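Local coordinates for protein amidase, hydantoinase/carbamoylase family (Burkholderia ambifaria, PDB 5TP4) that probably hydrolyses N-carbamoyl-L-amino acids as a zinc-dependent amidase of the peptidase M20 family, at residues L43-R51 and L172-C181; L345-Y355 and R403-A414. All coordinates share one frame; numbering follows the deposited sequence. Where two conformers were deposited one is given.

Interaction 1: residues L43-R51 and L172-C181; sequences LTDDDRRGR and LGAALDACGC. With EDO (1,2-ethanediol), chain C.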
loop_
_atom_site.group_PDB
_atom_site.type_symbol
_atom_site.label_atom_id
_atom_site.label_comp_id
_atom_site.label_asym_id
_atom_site.label_seq_id
_atom_site.Cartn_x
_atom_site.Cartn_y
_atom_site.Cartn_z
ATOM N N LEU B 43 25.479 22.625 0.069
ATOM C CA LEU B 43 25.583 24.045 -0.285
ATOM C C LEU B 43 24.693 24.965 0.543
ATOM O O LEU B 43 24.546 26.140 0.189
ATOM C CB LEU B 43 25.321 24.272 -1.785
ATOM C CG LEU B 43 26.195 23.329 -2.634
ATOM C CD1 LEU B 43 25.980 23.586 -4.143
ATOM C CD2 LEU B 43 27.686 23.441 -2.304
ATOM N N THR B 44 24.123 24.484 1.646
ATOM C CA THR B 44 23.516 25.368 2.615
ATOM C C THR B 44 24.603 25.973 3.492
ATOM O O THR B 44 25.766 25.583 3.419
ATOM C CB THR B 44 22.505 24.628 3.487
ATOM O OG1 THR B 44 23.171 23.567 4.191
ATOM C CG2 THR B 44 21.364 24.065 2.635
ATOM N N ASP B 45 24.200 26.951 4.318
ATOM C CA ASP B 45 25.130 27.573 5.264
ATOM C C ASP B 45 25.846 26.534 6.128
ATOM O O ASP B 45 27.061 26.623 6.328
ATOM C CB ASP B 45 24.401 28.578 6.155
ATOM C CG ASP B 45 24.059 29.876 5.442
ATOM O OD1 ASP B 45 24.616 30.157 4.361
ATOM O OD2 ASP B 45 23.231 30.641 5.981
ATOM N N ASP B 46 25.122 25.525 6.639
ATOM C CA ASP B 46 25.797 24.526 7.471
ATOM C C ASP B 46 26.737 23.636 6.672
ATOM O O ASP B 46 27.781 23.230 7.199
ATOM C CB ASP B 46 24.776 23.684 8.248
ATOM C CG ASP B 46 24.281 24.406 9.486
ATOM O OD1 ASP B 46 25.075 25.207 10.056
ATOM O OD2 ASP B 46 23.111 24.194 9.891
ATOM N N ASP B 47 26.421 23.332 5.400
ATOM C CA ASP B 47 27.420 22.671 4.552
ATOM C C ASP B 47 28.662 23.543 4.395
ATOM O O ASP B 47 29.791 23.064 4.551
ATOM C CB ASP B 47 26.817 22.329 3.182
ATOM C CG ASP B 47 27.713 21.406 2.331
ATOM O OD1 ASP B 47 28.338 20.456 2.862
ATOM O OD2 ASP B 47 27.763 21.623 1.079
ATOM N N ARG B 48 28.476 24.850 4.150
ATOM C CA ARG B 48 29.631 25.732 4.036
ATOM C C ARG B 48 30.444 25.747 5.329
ATOM O O ARG B 48 31.681 25.767 5.289
ATOM C CB ARG B 48 29.158 27.139 3.648
ATOM C CG ARG B 48 30.256 28.167 3.489
ATOM C CD ARG B 48 30.315 29.079 4.683
ATOM N NE ARG B 48 29.041 29.767 4.933
ATOM C CZ ARG B 48 28.742 30.369 6.075
ATOM N NH1 ARG B 48 29.621 30.384 7.063
ATOM N NH2 ARG B 48 27.566 30.960 6.235
ATOM N N ARG B 49 29.772 25.732 6.493
ATOM C CA ARG B 49 30.509 25.753 7.757
ATOM C C ARG B 49 31.326 24.486 7.931
ATOM O O ARG B 49 32.453 24.538 8.436
ATOM C CB ARG B 49 29.548 25.956 8.953
ATOM C CG ARG B 49 28.898 27.338 8.970
ATOM C CD ARG B 49 27.767 27.496 9.984
ATOM N NE ARG B 49 27.182 28.823 9.818
ATOM C CZ ARG B 49 25.894 29.049 9.612
ATOM N NH1 ARG B 49 25.049 28.016 9.590
ATOM N NH2 ARG B 49 25.454 30.294 9.442
ATOM N N GLY B 50 30.790 23.342 7.492
ATOM C CA GLY B 50 31.547 22.094 7.574
ATOM C C GLY B 50 32.709 22.063 6.599
ATOM O O GLY B 50 33.816 21.637 6.947
ATOM N N ARG B 51 32.466 22.495 5.360
ATOM C CA ARG B 51 33.544 22.617 4.379
ATOM C C ARG B 51 34.655 23.509 4.912
ATOM O O ARG B 51 35.843 23.174 4.807
ATOM C CB ARG B 51 32.989 23.210 3.083
ATOM C CG ARG B 51 32.070 22.318 2.283
ATOM C CD ARG B 51 31.205 23.191 1.306
ATOM N NE ARG B 51 30.643 22.357 0.250
ATOM C CZ ARG B 51 31.225 22.171 -0.937
ATOM N NH1 ARG B 51 32.365 22.792 -1.227
ATOM N NH2 ARG B 51 30.673 21.363 -1.830
ATOM N N LEU B 172 21.817 24.968 -8.582
ATOM C CA LEU B 172 23.060 24.608 -7.910
ATOM C C LEU B 172 24.127 25.677 -8.124
ATOM O O LEU B 172 24.901 25.983 -7.214
ATOM C CB LEU B 172 23.539 23.236 -8.387
ATOM C CG LEU B 172 24.762 22.710 -7.641
ATOM C CD1 LEU B 172 24.563 21.244 -7.224
ATOM C CD2 LEU B 172 25.972 22.842 -8.536
ATOM N N GLY B 173 24.203 26.246 -9.329
ATOM C CA GLY B 173 25.149 27.337 -9.544
ATOM C C GLY B 173 24.890 28.516 -8.621
ATOM O O GLY B 173 25.815 29.068 -8.016
ATOM N N ALA B 174 23.626 28.930 -8.514
ATOM C CA ALA B 174 23.283 29.983 -7.562
ATOM C C ALA B 174 23.673 29.584 -6.145
ATOM O O ALA B 174 24.158 30.416 -5.367
ATOM C CB ALA B 174 21.787 30.293 -7.635
ATOM N N ALA B 175 23.481 28.304 -5.791
ATOM C CA ALA B 175 23.813 27.864 -4.437
ATOM C C ALA B 175 25.321 27.854 -4.217
ATOM O O ALA B 175 25.793 28.137 -3.105
ATOM C CB ALA B 175 23.216 26.481 -4.165
ATOM N N LEU B 176 26.089 27.501 -5.250
ATOM C CA LEU B 176 27.546 27.604 -5.159
ATOM C C LEU B 176 27.967 29.045 -4.903
ATOM O O LEU B 176 28.866 29.304 -4.089
ATOM C CB LEU B 176 28.208 27.083 -6.437
ATOM C CG LEU B 176 28.174 25.570 -6.683
ATOM C CD1 LEU B 176 28.667 25.228 -8.121
ATOM C CD2 LEU B 176 29.014 24.834 -5.639
ATOM N N ASP B 177 27.330 29.994 -5.595
ATOM C CA ASP B 177 27.660 31.403 -5.408
ATOM C C ASP B 177 27.319 31.863 -3.992
ATOM O O ASP B 177 28.084 32.616 -3.376
ATOM C CB ASP B 177 26.937 32.267 -6.435
ATOM C CG ASP B 177 27.469 32.072 -7.840
ATOM O OD1 ASP B 177 28.631 31.643 -7.989
ATOM O OD2 ASP B 177 26.728 32.349 -8.798
ATOM N N ALA B 178 26.184 31.406 -3.459
ATOM C CA ALA B 178 25.810 31.741 -2.085
ATOM C C ALA B 178 26.779 31.131 -1.082
ATOM O O ALA B 178 27.091 31.748 -0.055
ATOM C CB ALA B 178 24.386 31.265 -1.803
ATOM N N CYS B 179 27.249 29.909 -1.364
ATOM C CA CYS B 179 28.241 29.200 -0.555
ATOM C C CYS B 179 29.621 29.841 -0.649
ATOM O O CYS B 179 30.427 29.687 0.276
ATOM C CB CYS B 179 28.294 27.737 -1.018
ATOM S SG CYS B 179 29.751 26.697 -0.546
ATOM N N GLY B 180 29.894 30.572 -1.728
ATOM C CA GLY B 180 31.238 31.056 -1.995
ATOM C C GLY B 180 32.184 29.954 -2.423
ATOM O O GLY B 180 33.395 30.068 -2.223
ATOM N N CYS B 181 31.669 28.872 -3.007
ATOM C CA CYS B 181 32.561 27.768 -3.316
ATOM C C CYS B 181 32.454 27.343 -4.780
ATOM O O CYS B 181 32.658 26.176 -5.112
ATOM C CB CYS B 181 32.316 26.607 -2.359
ATOM S SG CYS B 181 30.631 26.040 -2.302
HETATM C C1 EDO C . 26.172 25.140 13.078
HETATM O O1 EDO C . 25.215 26.172 12.802
HETATM C C2 EDO C . 25.740 24.361 14.316
HETATM O O2 EDO C . 24.427 23.862 14.074
HETATM O O HOH W 1 27.121 29.963 2.823
#
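Leu43, just before helix 45-60, packs on helix 172-179 at Leu172, Ala175 and Leu176, and also touches the loop residue Arg141. Leu43 CB meets Ala175 CB at 3.9 Å. Its chi1 of -51° sets CG beside the backbone N. From there the methyls part: Leu43 CD1 touches Leu176 CD2 at 3.6 Å and also Leu172 CG, while Leu43 CD2 lies against Leu176 CD2 and 3.9 Å from Cys181 SG, one sulfur of the Cys179-Cys181 disulfide. Leu43 N gives a nearly straight bond to Asp47 OD2 (2.7 Å, 173°). Arg51 NE, in a salt bridge, reaches the same oxygen from the opposite face of the carboxylate, with the acceptor near the guanidinium plane, so two donors grip it. Cys181 SG sits over one guanidinium face, 3.8 Å from Arg51 NH1; Gly71 O and Thr135 OG1 take the two terminal nitrogens. Nearer the surface, Arg48 CG packs on Cys179 O at 3.6 Å, and a water joins Arg48 NE to Asp45 OD1. Gly180 ends helix 172-179 in a Schellman motif, Cys181 N bonding back to Leu176 O. Within the M20 catalytic domain the contact sets the start of helix 45-60 against helix 172-179, with helix 158-163 touching Leu172 and Leu176.

Interaction 2: residues L345-Y355 and R403-A414; sequences LVARAAEAFGY and RGTNVLLNAVLA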
loop_
_atom_site.group_PDB
_atom_site.type_symbol
_atom_site.label_atom_id
_atom_site.label_comp_id
_atom_site.label_asym_id
_atom_site.label_seq_id
_atom_site.Cartn_x
_atom_site.Cartn_y
_atom_site.Cartn_z
ATOM N N LEU B 345 45.561 -3.988 -2.136
ATOM C CA LEU B 345 46.309 -3.213 -1.145
ATOM C C LEU B 345 45.531 -3.116 0.163
ATOM O O LEU B 345 46.114 -3.143 1.256
ATOM C CB LEU B 345 46.596 -1.805 -1.669
ATOM C CG LEU B 345 47.516 -1.748 -2.899
ATOM C CD1 LEU B 345 47.700 -0.303 -3.352
ATOM C CD2 LEU B 345 48.887 -2.390 -2.611
ATOM N N VAL B 346 44.207 -2.937 0.062
ATOM C CA VAL B 346 43.360 -2.906 1.250
ATOM C C VAL B 346 43.479 -4.214 2.013
ATOM O O VAL B 346 43.663 -4.227 3.242
ATOM C CB VAL B 346 41.903 -2.611 0.851
ATOM C CG1 VAL B 346 40.963 -2.739 2.064
ATOM C CG2 VAL B 346 41.805 -1.206 0.286
ATOM N N ALA B 347 43.364 -5.331 1.296
ATOM C CA ALA B 347 43.469 -6.644 1.917
ATOM C C ALA B 347 44.825 -6.817 2.587
ATOM O O ALA B 347 44.912 -7.285 3.724
ATOM C CB ALA B 347 43.237 -7.737 0.864
ATOM N N ARG B 348 45.903 -6.443 1.889
ATOM C CA ARG B 348 47.226 -6.670 2.452
ATOM C C ARG B 348 47.427 -5.840 3.712
ATOM O O ARG B 348 48.080 -6.298 4.659
ATOM C CB ARG B 348 48.328 -6.352 1.429
ATOM C CG ARG B 348 48.367 -7.252 0.208
ATOM C CD ARG B 348 49.518 -6.803 -0.749
ATOM N NE ARG B 348 49.696 -7.742 -1.856
ATOM C CZ ARG B 348 50.496 -8.809 -1.798
ATOM N NH1 ARG B 348 51.215 -9.069 -0.697
ATOM N NH2 ARG B 348 50.586 -9.619 -2.841
ATOM N N ALA B 349 46.896 -4.610 3.738
ATOM C CA ALA B 349 47.038 -3.796 4.941
ATOM C C ALA B 349 46.280 -4.427 6.094
ATOM O O ALA B 349 46.799 -4.508 7.224
ATOM C CB ALA B 349 46.562 -2.364 4.689
ATOM N N ALA B 350 45.056 -4.900 5.826
ATOM C CA ALA B 350 44.305 -5.570 6.885
ATOM C C ALA B 350 45.062 -6.790 7.390
ATOM O O ALA B 350 45.138 -7.040 8.603
ATOM C CB ALA B 350 42.916 -5.985 6.394
ATOM N N GLU B 351 45.627 -7.571 6.473
ATOM C CA GLU B 351 46.308 -8.786 6.909
ATOM C C GLU B 351 47.568 -8.458 7.693
ATOM O O GLU B 351 47.886 -9.147 8.672
ATOM C CB GLU B 351 46.634 -9.677 5.704
ATOM C CG GLU B 351 45.361 -10.205 5.051
ATOM C CD GLU B 351 45.629 -11.056 3.823
ATOM O OE1 GLU B 351 46.748 -11.603 3.713
ATOM O OE2 GLU B 351 44.713 -11.177 2.975
ATOM N N ALA B 352 48.299 -7.415 7.283
ATOM C CA ALA B 352 49.544 -7.083 7.978
ATOM C C ALA B 352 49.288 -6.734 9.447
ATOM O O ALA B 352 50.108 -7.046 10.318
ATOM C CB ALA B 352 50.254 -5.920 7.288
ATOM N N PHE B 353 48.184 -6.035 9.728
ATOM C CA PHE B 353 47.793 -5.669 11.083
ATOM C C PHE B 353 47.116 -6.811 11.832
ATOM O O PHE B 353 46.914 -6.720 13.063
ATOM C CB PHE B 353 46.836 -4.475 11.027
ATOM C CG PHE B 353 47.515 -3.151 10.952
ATOM C CD1 PHE B 353 48.009 -2.560 12.095
ATOM C CD2 PHE B 353 47.645 -2.491 9.742
ATOM C CE1 PHE B 353 48.625 -1.324 12.033
ATOM C CE2 PHE B 353 48.265 -1.250 9.665
ATOM C CZ PHE B 353 48.765 -0.660 10.817
ATOM N N GLY B 354 46.772 -7.900 11.145
ATOM C CA GLY B 354 46.061 -8.955 11.835
ATOM C C GLY B 354 44.612 -8.617 12.123
ATOM O O GLY B 354 43.994 -9.273 12.961
ATOM N N TYR B 355 44.050 -7.614 11.442
ATOM C CA TYR B 355 42.644 -7.278 11.650
ATOM C C TYR B 355 41.745 -8.303 10.976
ATOM O O TYR B 355 42.071 -8.812 9.899
ATOM C CB TYR B 355 42.336 -5.903 11.088
ATOM C CG TYR B 355 43.086 -4.762 11.704
ATOM C CD1 TYR B 355 43.519 -4.792 13.039
ATOM C CD2 TYR B 355 43.334 -3.616 10.950
ATOM C CE1 TYR B 355 44.185 -3.689 13.584
ATOM C CE2 TYR B 355 44.002 -2.518 11.487
ATOM C CZ TYR B 355 44.431 -2.567 12.794
ATOM O OH TYR B 355 45.092 -1.472 13.314
ATOM N N ARG B 403 40.978 1.466 13.350
ATOM C CA ARG B 403 41.600 0.394 12.570
ATOM C C ARG B 403 41.293 0.510 11.079
ATOM O O ARG B 403 42.168 0.254 10.246
ATOM C CB ARG B 403 41.172 -0.960 13.125
ATOM C CG ARG B 403 41.810 -1.229 14.521
ATOM C CD ARG B 403 41.374 -2.509 15.130
ATOM N NE ARG B 403 39.980 -2.443 15.532
ATOM C CZ ARG B 403 39.347 -3.397 16.204
ATOM N NH1 ARG B 403 39.993 -4.511 16.557
ATOM N NH2 ARG B 403 38.063 -3.229 16.516
ATOM N N GLY B 404 40.082 0.933 10.710
ATOM C CA GLY B 404 39.815 1.187 9.304
ATOM C C GLY B 404 40.746 2.238 8.720
ATOM O O GLY B 404 41.174 2.134 7.563
ATOM N N THR B 405 41.068 3.274 9.510
ATOM C CA THR B 405 41.965 4.319 9.028
ATOM C C THR B 405 43.417 3.841 8.972
ATOM O O THR B 405 44.168 4.269 8.085
ATOM C CB THR B 405 41.821 5.565 9.885
ATOM O OG1 THR B 405 40.428 5.856 10.022
ATOM C CG2 THR B 405 42.485 6.792 9.240
ATOM N N ASN B 406 43.832 2.964 9.887
ATOM C CA ASN B 406 45.140 2.318 9.747
ATOM C C ASN B 406 45.244 1.568 8.427
ATOM O O ASN B 406 46.294 1.596 7.767
ATOM C CB ASN B 406 45.403 1.366 10.906
ATOM C CG ASN B 406 45.722 2.104 12.190
ATOM O OD1 ASN B 406 46.136 3.273 12.168
ATOM N ND2 ASN B 406 45.570 1.412 13.321
ATOM N N VAL B 407 44.166 0.882 8.027
ATOM C CA VAL B 407 44.180 0.169 6.750
ATOM C C VAL B 407 44.219 1.160 5.597
ATOM O O VAL B 407 44.997 0.998 4.643
ATOM C CB VAL B 407 42.964 -0.770 6.646
ATOM C CG1 VAL B 407 42.800 -1.271 5.199
ATOM C CG2 VAL B 407 43.148 -1.962 7.604
ATOM N N LEU B 408 43.391 2.207 5.664
ATOM C CA LEU B 408 43.400 3.233 4.621
ATOM C C LEU B 408 44.784 3.836 4.475
ATOM O O LEU B 408 45.305 3.984 3.364
ATOM C CB LEU B 408 42.388 4.325 4.956
ATOM C CG LEU B 408 42.319 5.510 3.959
ATOM C CD1 LEU B 408 41.759 4.976 2.609
ATOM C CD2 LEU B 408 41.450 6.623 4.522
ATOM N N LEU B 409 45.398 4.181 5.603
ATOM C CA LEU B 409 46.713 4.809 5.582
ATOM C C LEU B 409 47.719 3.936 4.868
ATOM O O LEU B 409 48.533 4.423 4.073
ATOM C CB LEU B 409 47.175 5.052 7.024
ATOM C CG LEU B 409 48.650 5.361 7.261
ATOM C CD1 LEU B 409 49.009 6.766 6.715
ATOM C CD2 LEU B 409 48.930 5.290 8.777
ATOM N N ASN B 410 47.732 2.643 5.193
ATOM C CA ASN B 410 48.809 1.819 4.678
ATOM C C ASN B 410 48.540 1.377 3.249
ATOM O O ASN B 410 49.494 1.164 2.491
ATOM C CB ASN B 410 49.052 0.629 5.605
ATOM C CG ASN B 410 49.901 1.015 6.791
ATOM O OD1 ASN B 410 51.123 0.967 6.710
ATOM N ND2 ASN B 410 49.256 1.478 7.892
ATOM N N ALA B 411 47.278 1.251 2.858
ATOM C CA ALA B 411 47.003 1.016 1.438
ATOM C C ALA B 411 47.372 2.239 0.603
ATOM O O ALA B 411 47.980 2.103 -0.473
ATOM C CB ALA B 411 45.537 0.656 1.215
ATOM N N VAL B 412 47.040 3.447 1.089
ATOM C CA VAL B 412 47.389 4.657 0.348
ATOM C C VAL B 412 48.901 4.812 0.247
ATOM O O VAL B 412 49.426 5.169 -0.817
ATOM C CB VAL B 412 46.724 5.893 0.989
ATOM C CG1 VAL B 412 47.400 7.230 0.519
ATOM C CG2 VAL B 412 45.194 5.882 0.724
ATOM N N LEU B 413 49.639 4.551 1.347
ATOM C CA LEU B 413 51.097 4.666 1.299
ATOM C C LEU B 413 51.711 3.655 0.348
ATOM O O LEU B 413 52.681 3.960 -0.356
ATOM C CB LEU B 413 51.699 4.480 2.688
ATOM C CG LEU B 413 51.569 5.681 3.605
ATOM C CD1 LEU B 413 52.431 5.488 4.840
ATOM C CD2 LEU B 413 51.958 6.971 2.894
ATOM N N ALA B 414 51.182 2.428 0.330
ATOM C CA ALA B 414 51.695 1.457 -0.626
ATOM C C ALA B 414 51.493 1.958 -2.050
ATOM O O ALA B 414 52.399 1.866 -2.883
ATOM C CB ALA B 414 51.017 0.096 -0.418
#
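The Tyr355 ring is held between Phe353 CB over the centre of one face and Arg403 on the other, whose CB makes a CH-pi contact 3.8 Å from the ring centroid. Val407 CG2 meets the edge at Tyr355 CD2. The Asn406 amide lies nearly coplanar with this ring and gives a hydrogen bond from ND2 to Tyr355 OH (2.9 Å, 164°). Asn406 CB also sits over one face of the Phe353 ring, while Asn410 ND2 comes to that ring's edge, 3.4 Å from Phe353 CE2. Asn410 ND2 bonds to Asn406 O and to Leu13 O, its amide steep to the ring; Ile15 N bonds to Asn406 OD1 and His7 NE2 to Asn410 OD1. Gly354 closes helix 340-353 with a Schellman motif, and the turn brings Tyr355 back over helix 398-416. The two helices pack beside the central sheet of the M20 catalytic domain; the axes of 345-353 and 403-414 approach to 8.3 Å, with 124° between their N-to-C directions. Small residues allow this approach: Ala349 CB touches Val407 O at 3.7 Å, and Leu345 CB meets Ala411 CB. With CG1 anti to the backbone N (chi1 167°), Val407 directs that methyl to Val346 CG1, at 3.9 Å. Beyond, Leu345 CD2 reaches Ala414 CB at 3.9 Å.

How the interactions relate
The two contacts share no helix and lie 34 Å apart between centres, about 17 Å between nearest atoms. Interaction 1 is the more buried: one leucine ahead of a helix carries most of the apolar contact with a short helix, beside a disulfide, and no hydrogen bond passes directly between its segments. Interaction 2 is the larger and only partly buried, with two long helices crossing; apolar packing there gives way to aromatic and amide contacts at one end. Charged side chains border the leucine of interaction 1, where interaction 2 uses asparagines. The Arg51 side chain is about 8 Å from that of the zinc ligand His92, and that of Val346 about 11 Å from that of His198.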